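Local coordinates for protein collectin placenta 1 (Mus musculus, PDB 2OX9) that binds glycans such as the leukocyte sugar Lewis(x) through the calcium-dependent C-type lectin domain of a scavenger receptor, at residues C16-L21 with N124-E129; V41-R46 with H62-T67; A90-N95 with Q114-Q119. All blocks are in the same frame, centred on the assembly; numbering follows the deposited sequence.

All three contacts belong to one C-type lectin domain. Interaction 1 pairs strand 15-19 with strand 125-131, closing a loop of about a hundred residues. Interactions 2 and 3 follow in series inside that loop. Strand 62-64 of interaction 2 runs parallel to strand 125-131 in the same sheet. The centres of interactions 1 and 2 are about 11 Å apart, and both supply ligands to the same calcium ion. Interaction 3 lies about 20 Å from interaction 1 and about 13 Å from interaction 2, centre to centre. There strand 115-118 of this sheet meets the loop that binds calcium and sugar. The pairing of interaction 1 and the glycan site thus lie on opposite sides of the chain's centre.

Interaction 1 (C16-L21 with N124-E129); sequences CYYFSL and NNFICE. With CA (calcium ion), chain L.
Y17 and E129 sit side by side where strand 15-19 pairs antiparallel with strand 125-131. This pairing brings strands near the two ends of the chain together in the C-type lectin fold. Y18 and C128 form the hydrogen-bonded pair, with Y18 N to C128 O and C128 N to Y18 O both 3.0 Å. The flanking pairs Y17-E129 and F19-I127 are non-hydrogen-bonded and share one face of the sheet. With CG anti to the backbone N (chi1 172°) and the chain extended beyond it, E129 runs alongside the Y17 ring. Its CB faces ring atoms CD2 and CE2, its CG is 3.8 Å from Y17 CE2, and its CD is close too. The carboxylate reaches a calcium ion with OE1 at 2.7 Å and OE2 at 2.5 Å. E129 OE2 accepts a hydrogen bond from K15 NZ, and Y17 OH is hydrogen-bonded to E48 OE1. On the same face, F19 CD2 packs on I127 CG1. At the other end, N125 ND2 gives S20 O a 2.7 Å hydrogen bond from above the carbonyl plane. S20 OG accepts one from F126 N and is also hydrogen-bonded to E22 O. S20 CB stands over the F126 ring face, 3.5 Å from the centroid.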
loop_
_atom_site.group_PDB
_atom_site.type_symbol
_atom_site.label_atom_id
_atom_site.label_comp_id
_atom_site.label_asym_id
_atom_site.label_seq_id
_atom_site.Cartn_x
_atom_site.Cartn_y
_atom_site.Cartn_z
ATOM N N CYS A 16 12.544 6.004 -4.913
ATOM C CA CYS A 16 12.228 5.287 -6.141
ATOM C C CYS A 16 11.049 4.375 -5.868
ATOM O O CYS A 16 11.008 3.690 -4.844
ATOM C CB CYS A 16 13.411 4.443 -6.604
ATOM S SG CYS A 16 14.881 5.427 -7.007
ATOM N N TYR A 17 10.103 4.354 -6.801
ATOM C CA TYR A 17 8.909 3.544 -6.643
ATOM C C TYR A 17 8.702 2.608 -7.809
ATOM O O TYR A 17 9.043 2.931 -8.952
ATOM C CB TYR A 17 7.672 4.436 -6.522
ATOM C CG TYR A 17 7.758 5.477 -5.430
ATOM C CD1 TYR A 17 8.581 6.591 -5.566
ATOM C CD2 TYR A 17 7.012 5.347 -4.260
ATOM C CE1 TYR A 17 8.659 7.555 -4.566
ATOM C CE2 TYR A 17 7.080 6.305 -3.253
ATOM C CZ TYR A 17 7.907 7.408 -3.415
ATOM O OH TYR A 17 7.969 8.364 -2.430
ATOM N N TYR A 18 8.130 1.452 -7.501
ATOM C CA TYR A 18 7.831 0.444 -8.498
ATOM C C TYR A 18 6.329 0.169 -8.464
ATOM O O TYR A 18 5.796 -0.313 -7.459
ATOM C CB TYR A 18 8.605 -0.846 -8.201
ATOM C CG TYR A 18 8.263 -1.979 -9.146
ATOM C CD1 TYR A 18 8.560 -1.887 -10.506
ATOM C CD2 TYR A 18 7.618 -3.131 -8.689
ATOM C CE1 TYR A 18 8.221 -2.910 -11.388
ATOM C CE2 TYR A 18 7.276 -4.164 -9.566
ATOM C CZ TYR A 18 7.580 -4.045 -10.912
ATOM O OH TYR A 18 7.249 -5.058 -11.793
ATOM N N PHE A 19 5.647 0.493 -9.556
ATOM C CA PHE A 19 4.214 0.259 -9.655
ATOM C C PHE A 19 4.066 -1.064 -10.403
ATOM O O PHE A 19 4.177 -1.129 -11.626
ATOM C CB PHE A 19 3.556 1.424 -10.393
ATOM C CG PHE A 19 3.717 2.735 -9.687
ATOM C CD1 PHE A 19 4.835 3.534 -9.918
ATOM C CD2 PHE A 19 2.771 3.155 -8.764
ATOM C CE1 PHE A 19 5.010 4.734 -9.238
ATOM C CE2 PHE A 19 2.929 4.355 -8.076
ATOM C CZ PHE A 19 4.059 5.149 -8.314
ATOM N N SER A 20 3.843 -2.121 -9.630
ATOM C CA SER A 20 3.761 -3.481 -10.139
ATOM C C SER A 20 2.791 -3.823 -11.255
ATOM O O SER A 20 1.729 -3.224 -11.407
ATOM C CB SER A 20 3.485 -4.444 -8.986
ATOM O OG SER A 20 2.091 -4.581 -8.779
ATOM N N LEU A 21 3.202 -4.809 -12.044
ATOM C CA LEU A 21 2.386 -5.352 -13.107
ATOM C C LEU A 21 1.993 -6.699 -12.517
ATOM O O LEU A 21 1.077 -7.367 -12.996
ATOM C CB LEU A 21 3.199 -5.545 -14.382
ATOM C CG LEU A 21 3.613 -4.248 -15.079
ATOM C CD1 LEU A 21 4.279 -4.585 -16.407
ATOM C CD2 LEU A 21 2.391 -3.372 -15.306
ATOM N N ASN A 124 -4.060 -8.212 -5.455
ATOM C CA ASN A 124 -3.950 -6.817 -5.904
ATOM C C ASN A 124 -2.573 -6.519 -6.495
ATOM O O ASN A 124 -1.641 -7.294 -6.324
ATOM C CB ASN A 124 -4.124 -5.864 -4.717
ATOM C CG ASN A 124 -5.565 -5.674 -4.319
ATOM O OD1 ASN A 124 -5.867 -5.376 -3.161
ATOM N ND2 ASN A 124 -6.464 -5.819 -5.277
ATOM N N ASN A 125 -2.456 -5.393 -7.199
ATOM C CA ASN A 125 -1.157 -4.971 -7.709
ATOM C C ASN A 125 -0.555 -4.336 -6.460
ATOM O O ASN A 125 -1.181 -4.360 -5.392
ATOM C CB ASN A 125 -1.292 -3.917 -8.816
ATOM C CG ASN A 125 -1.638 -4.523 -10.155
ATOM O OD1 ASN A 125 -2.703 -5.099 -10.327
ATOM N ND2 ASN A 125 -0.727 -4.403 -11.115
ATOM N N PHE A 126 0.641 -3.772 -6.565
ATOM C CA PHE A 126 1.248 -3.173 -5.393
ATOM C C PHE A 126 2.292 -2.122 -5.741
ATOM O O PHE A 126 2.616 -1.909 -6.912
ATOM C CB PHE A 126 1.872 -4.275 -4.513
ATOM C CG PHE A 126 2.873 -5.138 -5.229
ATOM C CD1 PHE A 126 4.218 -4.782 -5.278
ATOM C CD2 PHE A 126 2.474 -6.324 -5.845
ATOM C CE1 PHE A 126 5.151 -5.601 -5.928
ATOM C CE2 PHE A 126 3.393 -7.144 -6.493
ATOM C CZ PHE A 126 4.737 -6.782 -6.533
ATOM N N ILE A 127 2.815 -1.463 -4.715
ATOM C CA ILE A 127 3.815 -0.425 -4.931
ATOM C C ILE A 127 4.980 -0.593 -3.964
ATOM O O ILE A 127 4.772 -0.658 -2.757
ATOM C CB ILE A 127 3.221 0.984 -4.690
ATOM C CG1 ILE A 127 1.957 1.181 -5.531
ATOM C CG2 ILE A 127 4.265 2.048 -5.041
ATOM C CD1 ILE A 127 1.198 2.428 -5.166
ATOM N N CYS A 128 6.197 -0.657 -4.496
ATOM C CA CYS A 128 7.389 -0.770 -3.666
ATOM C C CYS A 128 8.065 0.588 -3.588
ATOM O O CYS A 128 7.978 1.396 -4.520
ATOM C CB CYS A 128 8.404 -1.757 -4.239
ATOM S SG CYS A 128 7.882 -3.484 -4.461
ATOM N N GLU A 129 8.755 0.831 -2.479
ATOM C CA GLU A 129 9.445 2.090 -2.286
ATOM C C GLU A 129 10.838 1.862 -1.699
ATOM O O GLU A 129 11.042 0.988 -0.851
ATOM C CB GLU A 129 8.631 2.999 -1.356
ATOM C CG GLU A 129 9.363 4.266 -0.943
ATOM C CD GLU A 129 8.555 5.163 -0.013
ATOM O OE1 GLU A 129 7.624 4.676 0.669
ATOM O OE2 GLU A 129 8.867 6.362 0.047
HETATM CA CA CA L . 7.145 7.196 1.610
HETATM O O HOH W 1 8.697 8.798 1.793
HETATM O O HOH W 2 8.346 6.234 3.416
#

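Interaction 2 (V41-R46 with H62-T67); sequences VFINSR and HWIGLT. With CA (calcium ion), chain L.
V41 and I64 meet through one methyl each in the buried core of the C-type lectin fold. Here the stretch between strand 39-40 and helix 46-54 lies against strand 62-64. V41 CG1 stands between the backbone N and the carbonyl carbon (chi1 79°). From there it touches I64 CG2 at 3.4 Å, tighter than usual for two carbons. I64 has its CG1 in the same position (chi1 61°), which leaves CG2 beside the backbone N, where it meets both V41 and I43. I43 CD1 is 3.9 Å from this I64 CG2, and the side chains of I43 and I64 cross at about a right angle. I52 of helix 46-54 packs on V41 and I43. The backbones join through G65 N to V41 O, a 2.8 Å hydrogen bond. G65 is the centre of an inverse gamma turn, in which L66 N bonds to I64 O at 2.8 Å, and the strand direction changes there, between 62-64 and 66-67. F42 CB points away from 62-67. Its CG is anti to the carbonyl carbon, beside the backbone N (chi1 -63°), and the ring end comes back to G65, which has no side chain: F42 CE2 is 3.7 Å from G65 O. F42 O binds a calcium ion at 2.3 Å and N44 OD1 at 2.6 Å. Two waters, E48 and E129 complete the site. S45 is the N-cap of helix 46-54, its OG hydrogen-bonded to E48 N.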
loop_
_atom_site.group_PDB
_atom_site.type_symbol
_atom_site.label_atom_id
_atom_site.label_comp_id
_atom_site.label_asym_id
_atom_site.label_seq_id
_atom_site.Cartn_x
_atom_site.Cartn_y
_atom_site.Cartn_z
ATOM N N VAL A 41 5.046 0.429 -0.256
ATOM C CA VAL A 41 4.994 1.873 -0.054
ATOM C C VAL A 41 4.362 2.447 1.226
ATOM O O VAL A 41 3.279 2.028 1.670
ATOM C CB VAL A 41 4.316 2.563 -1.291
ATOM C CG1 VAL A 41 2.786 2.427 -1.202
ATOM C CG2 VAL A 41 4.731 4.020 -1.363
ATOM N N PHE A 42 5.068 3.403 1.821
ATOM C CA PHE A 42 4.591 4.124 3.004
ATOM C C PHE A 42 4.239 5.511 2.470
ATOM O O PHE A 42 5.101 6.222 1.963
ATOM C CB PHE A 42 5.692 4.278 4.065
ATOM C CG PHE A 42 6.198 2.976 4.630
ATOM C CD1 PHE A 42 7.344 2.957 5.425
ATOM C CD2 PHE A 42 5.547 1.774 4.368
ATOM C CE1 PHE A 42 7.834 1.772 5.943
ATOM C CE2 PHE A 42 6.033 0.576 4.887
ATOM C CZ PHE A 42 7.184 0.578 5.678
ATOM N N ILE A 43 2.978 5.898 2.582
ATOM C CA ILE A 43 2.552 7.204 2.077
ATOM C C ILE A 43 2.486 8.166 3.261
ATOM O O ILE A 43 1.555 8.108 4.061
ATOM C CB ILE A 43 1.182 7.082 1.385
ATOM C CG1 ILE A 43 1.260 5.998 0.299
ATOM C CG2 ILE A 43 0.775 8.423 0.771
ATOM C CD1 ILE A 43 -0.058 5.726 -0.403
ATOM N N ASN A 44 3.481 9.050 3.350
ATOM C CA ASN A 44 3.604 9.991 4.460
ATOM C C ASN A 44 3.108 11.426 4.261
ATOM O O ASN A 44 3.191 12.228 5.187
ATOM C CB ASN A 44 5.071 10.065 4.905
ATOM C CG ASN A 44 5.771 8.719 4.858
ATOM O OD1 ASN A 44 6.216 8.262 3.797
ATOM N ND2 ASN A 44 5.869 8.072 6.011
ATOM N N SER A 45 2.609 11.765 3.079
ATOM C CA SER A 45 2.149 13.134 2.853
ATOM C C SER A 45 1.182 13.244 1.687
ATOM O O SER A 45 1.079 12.325 0.870
ATOM C CB SER A 45 3.350 14.042 2.592
ATOM O OG SER A 45 3.993 13.700 1.373
ATOM N N ARG A 46 0.479 14.373 1.597
ATOM C CA ARG A 46 -0.465 14.554 0.503
ATOM C C ARG A 46 0.264 14.671 -0.840
ATOM O O ARG A 46 -0.268 14.259 -1.868
ATOM C CB ARG A 46 -1.347 15.791 0.729
ATOM C CG ARG A 46 -0.589 17.090 0.915
ATOM C CD ARG A 46 -1.552 18.272 0.997
ATOM N NE ARG A 46 -0.854 19.537 1.219
ATOM C CZ ARG A 46 -1.441 20.731 1.166
ATOM N NH1 ARG A 46 -2.738 20.822 0.895
ATOM N NH2 ARG A 46 -0.731 21.835 1.380
ATOM N N HIS A 62 -3.969 -1.178 -5.523
ATOM C CA HIS A 62 -2.553 -1.311 -5.187
ATOM C C HIS A 62 -2.283 -1.402 -3.697
ATOM O O HIS A 62 -2.600 -0.483 -2.949
ATOM C CB HIS A 62 -1.751 -0.126 -5.733
ATOM C CG HIS A 62 -1.568 -0.141 -7.215
ATOM N ND1 HIS A 62 -2.544 0.284 -8.090
ATOM C CD2 HIS A 62 -0.523 -0.542 -7.979
ATOM C CE1 HIS A 62 -2.108 0.145 -9.330
ATOM N NE2 HIS A 62 -0.886 -0.355 -9.290
ATOM N N TRP A 63 -1.679 -2.507 -3.276
ATOM C CA TRP A 63 -1.334 -2.697 -1.867
ATOM C C TRP A 63 -0.335 -1.614 -1.424
ATOM O O TRP A 63 0.553 -1.239 -2.195
ATOM C CB TRP A 63 -0.636 -4.043 -1.671
ATOM C CG TRP A 63 -1.482 -5.271 -1.765
ATOM C CD1 TRP A 63 -1.209 -6.390 -2.504
ATOM C CD2 TRP A 63 -2.658 -5.578 -0.994
ATOM N NE1 TRP A 63 -2.133 -7.376 -2.233
ATOM C CE2 TRP A 63 -3.031 -6.907 -1.313
ATOM C CE3 TRP A 63 -3.424 -4.865 -0.063
ATOM C CZ2 TRP A 63 -4.143 -7.538 -0.730
ATOM C CZ3 TRP A 63 -4.529 -5.492 0.520
ATOM C CH2 TRP A 63 -4.876 -6.816 0.181
ATOM N N ILE A 64 -0.485 -1.112 -0.198
ATOM C CA ILE A 64 0.476 -0.160 0.363
ATOM C C ILE A 64 0.914 -0.810 1.689
ATOM O O ILE A 64 0.237 -1.702 2.184
ATOM C CB ILE A 64 -0.118 1.262 0.604
ATOM C CG1 ILE A 64 -1.275 1.211 1.598
ATOM C CG2 ILE A 64 -0.561 1.875 -0.737
ATOM C CD1 ILE A 64 -1.762 2.595 2.012
ATOM N N GLY A 65 2.040 -0.381 2.251
ATOM C CA GLY A 65 2.545 -1.013 3.469
ATOM C C GLY A 65 1.871 -0.662 4.783
ATOM O O GLY A 65 2.553 -0.293 5.747
ATOM N N LEU A 66 0.549 -0.820 4.833
ATOM C CA LEU A 66 -0.244 -0.485 6.014
ATOM C C LEU A 66 -1.185 -1.616 6.422
ATOM O O LEU A 66 -1.934 -2.126 5.587
ATOM C CB LEU A 66 -1.088 0.753 5.711
ATOM C CG LEU A 66 -1.795 1.396 6.892
ATOM C CD1 LEU A 66 -0.734 2.089 7.731
ATOM C CD2 LEU A 66 -2.838 2.407 6.427
ATOM N N THR A 67 -1.172 -1.990 7.702
ATOM C CA THR A 67 -2.052 -3.057 8.186
ATOM C C THR A 67 -2.464 -2.823 9.636
ATOM O O THR A 67 -1.877 -1.985 10.339
ATOM C CB THR A 67 -1.373 -4.453 8.154
ATOM O OG1 THR A 67 -0.399 -4.532 9.199
ATOM C CG2 THR A 67 -0.689 -4.707 6.825
HETATM CA CA CA L . 7.145 7.196 1.610
HETATM O O HOH W 1 8.697 8.798 1.793
HETATM O O HOH W 2 8.346 6.234 3.416
#

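Interaction 3 (A90-N95 with Q114-Q119); sequences AGQPDN and QWNDFQ. With CA (calcium ion), chain J; CA (calcium ion), chain I; GAL (beta-D-galactopyranose), chain E; FUC (alpha-L-fucopyranose), chain B.
Segments 90-95 and 114-117 run in nearly the same direction, about 17° apart, and come nearest at P93 and D117, with CA atoms 5.3 Å apart. The peptide bond before P93 is cis. D117 carries most of the contact with both carboxylate oxygens. Its CG, set between the backbone N and the carbonyl carbon (chi1 54°), lies against P93 CB. D117 OD2 takes a hydrogen bond from N95 N at 2.7 Å, on its syn lone pair, while D94 N makes a weak bond to D117 OD1. D117 OD1 binds a calcium ion at 2.1 Å, and the backbone O of D117 is a further ligand. D94 OD1 and N116 OD1 join it, as does the side chain of Q92. E104 adds a ligand from outside the two segments. The loop sequence Q92-P93-D94 and the strand sequence W115-N116-D117 are the QPD and WND motifs of galactose-type C-type lectins. Galactose completes the site with O3 at 2.3 Å and O4 at 2.7 Å from the calcium. N116 ND2 also donates to galactose O3, at 3.1 Å, and this same nitrogen lies over the centre of the F118 ring. D94 OD2 is 2.7 Å from galactose O4. Fucose lies beside Q92 and N116 and is hydrogen-bonded to K89. A second calcium ion is bound by N95 OD1 and a water, together with D68, E72, E104 and D105. That water donates a hydrogen bond to D117 OD2 at 2.7 Å.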
loop_
_atom_site.group_PDB
_atom_site.type_symbol
_atom_site.label_atom_id
_atom_site.label_comp_id
_atom_site.label_asym_id
_atom_site.label_seq_id
_atom_site.Cartn_x
_atom_site.Cartn_y
_atom_site.Cartn_z
ATOM N N ALA A 90 -14.378 7.675 2.552
ATOM C CA ALA A 90 -15.365 7.831 3.615
ATOM C C ALA A 90 -16.072 6.505 3.881
ATOM O O ALA A 90 -16.541 5.845 2.954
ATOM C CB ALA A 90 -16.385 8.904 3.226
ATOM N N GLY A 91 -16.152 6.117 5.150
ATOM C CA GLY A 91 -16.800 4.863 5.492
ATOM C C GLY A 91 -15.787 3.759 5.733
ATOM O O GLY A 91 -16.086 2.755 6.380
ATOM N N GLN A 92 -14.585 3.944 5.199
ATOM C CA GLN A 92 -13.504 2.978 5.369
ATOM C C GLN A 92 -12.560 3.474 6.459
ATOM O O GLN A 92 -12.461 4.676 6.690
ATOM C CB GLN A 92 -12.729 2.819 4.062
ATOM C CG GLN A 92 -13.561 2.275 2.936
ATOM C CD GLN A 92 -14.335 1.045 3.353
ATOM O OE1 GLN A 92 -13.751 0.042 3.761
ATOM N NE2 GLN A 92 -15.661 1.118 3.255
ATOM N N PRO A 93 -11.862 2.555 7.157
ATOM C CA PRO A 93 -11.884 1.093 7.016
ATOM C C PRO A 93 -13.132 0.500 7.660
ATOM O O PRO A 93 -13.560 0.954 8.715
ATOM C CB PRO A 93 -10.595 0.659 7.716
ATOM C CG PRO A 93 -10.417 1.708 8.774
ATOM C CD PRO A 93 -10.769 2.982 8.057
ATOM N N ASP A 94 -13.720 -0.510 7.028
ATOM C CA ASP A 94 -14.938 -1.096 7.576
ATOM C C ASP A 94 -14.785 -2.513 8.125
ATOM O O ASP A 94 -15.733 -3.064 8.684
ATOM C CB ASP A 94 -16.050 -1.064 6.520
ATOM C CG ASP A 94 -15.705 -1.864 5.277
ATOM O OD1 ASP A 94 -14.559 -2.346 5.170
ATOM O OD2 ASP A 94 -16.588 -2.010 4.400
ATOM N N ASN A 95 -13.599 -3.096 7.961
ATOM C CA ASN A 95 -13.312 -4.448 8.451
ATOM C C ASN A 95 -14.416 -5.429 8.041
ATOM O O ASN A 95 -14.863 -6.254 8.835
ATOM C CB ASN A 95 -13.172 -4.420 9.979
ATOM C CG ASN A 95 -12.252 -5.509 10.507
ATOM O OD1 ASN A 95 -11.149 -5.715 9.992
ATOM N ND2 ASN A 95 -12.692 -6.199 11.552
ATOM N N GLN A 114 -7.942 6.857 -3.159
ATOM C CA GLN A 114 -8.375 6.704 -1.765
ATOM C C GLN A 114 -8.000 5.331 -1.216
ATOM O O GLN A 114 -7.774 4.390 -1.975
ATOM C CB GLN A 114 -9.881 6.910 -1.631
ATOM C CG GLN A 114 -10.402 8.166 -2.292
ATOM C CD GLN A 114 -11.834 8.466 -1.891
ATOM O OE1 GLN A 114 -12.076 9.195 -0.930
ATOM N NE2 GLN A 114 -12.789 7.887 -2.614
ATOM N N TRP A 115 -7.946 5.217 0.108
ATOM C CA TRP A 115 -7.575 3.950 0.729
ATOM C C TRP A 115 -8.774 3.130 1.163
ATOM O O TRP A 115 -9.832 3.656 1.520
ATOM C CB TRP A 115 -6.677 4.178 1.946
ATOM C CG TRP A 115 -5.457 5.032 1.699
ATOM C CD1 TRP A 115 -5.031 5.540 0.505
ATOM C CD2 TRP A 115 -4.518 5.479 2.683
ATOM N NE1 TRP A 115 -3.889 6.275 0.684
ATOM C CE2 TRP A 115 -3.549 6.255 2.013
ATOM C CE3 TRP A 115 -4.403 5.299 4.070
ATOM C CZ2 TRP A 115 -2.478 6.854 2.680
ATOM C CZ3 TRP A 115 -3.339 5.894 4.734
ATOM C CH2 TRP A 115 -2.388 6.665 4.036
ATOM N N ASN A 116 -8.591 1.824 1.118
ATOM C CA ASN A 116 -9.614 0.886 1.523
ATOM C C ASN A 116 -8.935 -0.304 2.175
ATOM O O ASN A 116 -7.810 -0.650 1.817
ATOM C CB ASN A 116 -10.412 0.408 0.324
ATOM C CG ASN A 116 -11.290 -0.768 0.661
ATOM O OD1 ASN A 116 -12.067 -0.715 1.614
ATOM N ND2 ASN A 116 -11.177 -1.838 -0.116
ATOM N N ASP A 117 -9.608 -0.922 3.140
ATOM C CA ASP A 117 -9.050 -2.089 3.796
ATOM C C ASP A 117 -9.592 -3.325 3.089
ATOM O O ASP A 117 -10.789 -3.405 2.793
ATOM C CB ASP A 117 -9.404 -2.084 5.297
ATOM C CG ASP A 117 -10.903 -1.947 5.561
ATOM O OD1 ASP A 117 -11.621 -1.358 4.728
ATOM O OD2 ASP A 117 -11.360 -2.417 6.627
ATOM N N PHE A 118 -8.700 -4.260 2.770
ATOM C CA PHE A 118 -9.080 -5.503 2.093
ATOM C C PHE A 118 -8.689 -6.694 2.968
ATOM O O PHE A 118 -7.888 -6.559 3.895
ATOM C CB PHE A 118 -8.323 -5.705 0.774
ATOM C CG PHE A 118 -8.471 -4.596 -0.225
ATOM C CD1 PHE A 118 -7.700 -3.448 -0.128
ATOM C CD2 PHE A 118 -9.319 -4.747 -1.321
ATOM C CE1 PHE A 118 -7.764 -2.462 -1.114
ATOM C CE2 PHE A 118 -9.390 -3.769 -2.308
ATOM C CZ PHE A 118 -8.609 -2.625 -2.204
ATOM N N GLN A 119 -9.236 -7.860 2.640
ATOM C CA GLN A 119 -8.894 -9.084 3.344
ATOM C C GLN A 119 -7.501 -9.311 2.766
ATOM O O GLN A 119 -7.286 -9.104 1.575
ATOM C CB GLN A 119 -9.853 -10.205 2.939
ATOM C CG GLN A 119 -9.986 -11.329 3.957
ATOM C CD GLN A 119 -11.148 -12.258 3.634
ATOM O OE1 GLN A 119 -12.290 -11.813 3.488
ATOM N NE2 GLN A 119 -10.861 -13.552 3.515
HETATM CA CA CA J . -12.915 -2.207 3.308
HETATM CA CA CA I . -8.956 -4.640 10.273
HETATM C C1 GAL E . -15.730 -3.409 -1.208
HETATM C C2 GAL E . -14.361 -3.255 -0.552
HETATM C C3 GAL E . -14.342 -3.940 0.817
HETATM C C4 GAL E . -15.516 -3.465 1.680
HETATM C C5 GAL E . -16.839 -3.591 0.909
HETATM C C6 GAL E . -18.012 -3.006 1.673
HETATM O O2 GAL E . -13.372 -3.840 -1.384
HETATM O O3 GAL E . -13.125 -3.631 1.472
HETATM O O4 GAL E . -15.308 -2.116 2.063
HETATM O O5 GAL E . -16.754 -2.882 -0.349
HETATM O O6 GAL E . -19.249 -3.417 1.107
HETATM C C1 FUC B . -17.767 0.351 -2.675
HETATM C C2 FUC B . -18.779 1.065 -1.771
HETATM C C3 FUC B . -18.543 0.688 -0.311
HETATM C C4 FUC B . -17.093 0.975 0.075
HETATM C C5 FUC B . -16.149 0.227 -0.869
HETATM C C6 FUC B . -14.686 0.539 -0.589
HETATM O O2 FUC B . -20.099 0.694 -2.142
HETATM O O3 FUC B . -19.424 1.424 0.522
HETATM O O4 FUC B . -16.843 2.369 -0.008
HETATM O O5 FUC B . -16.421 0.603 -2.240
HETATM O O HOH W 3 -14.243 9.701 0.487
HETATM O O HOH W 4 -10.603 -2.884 9.189
#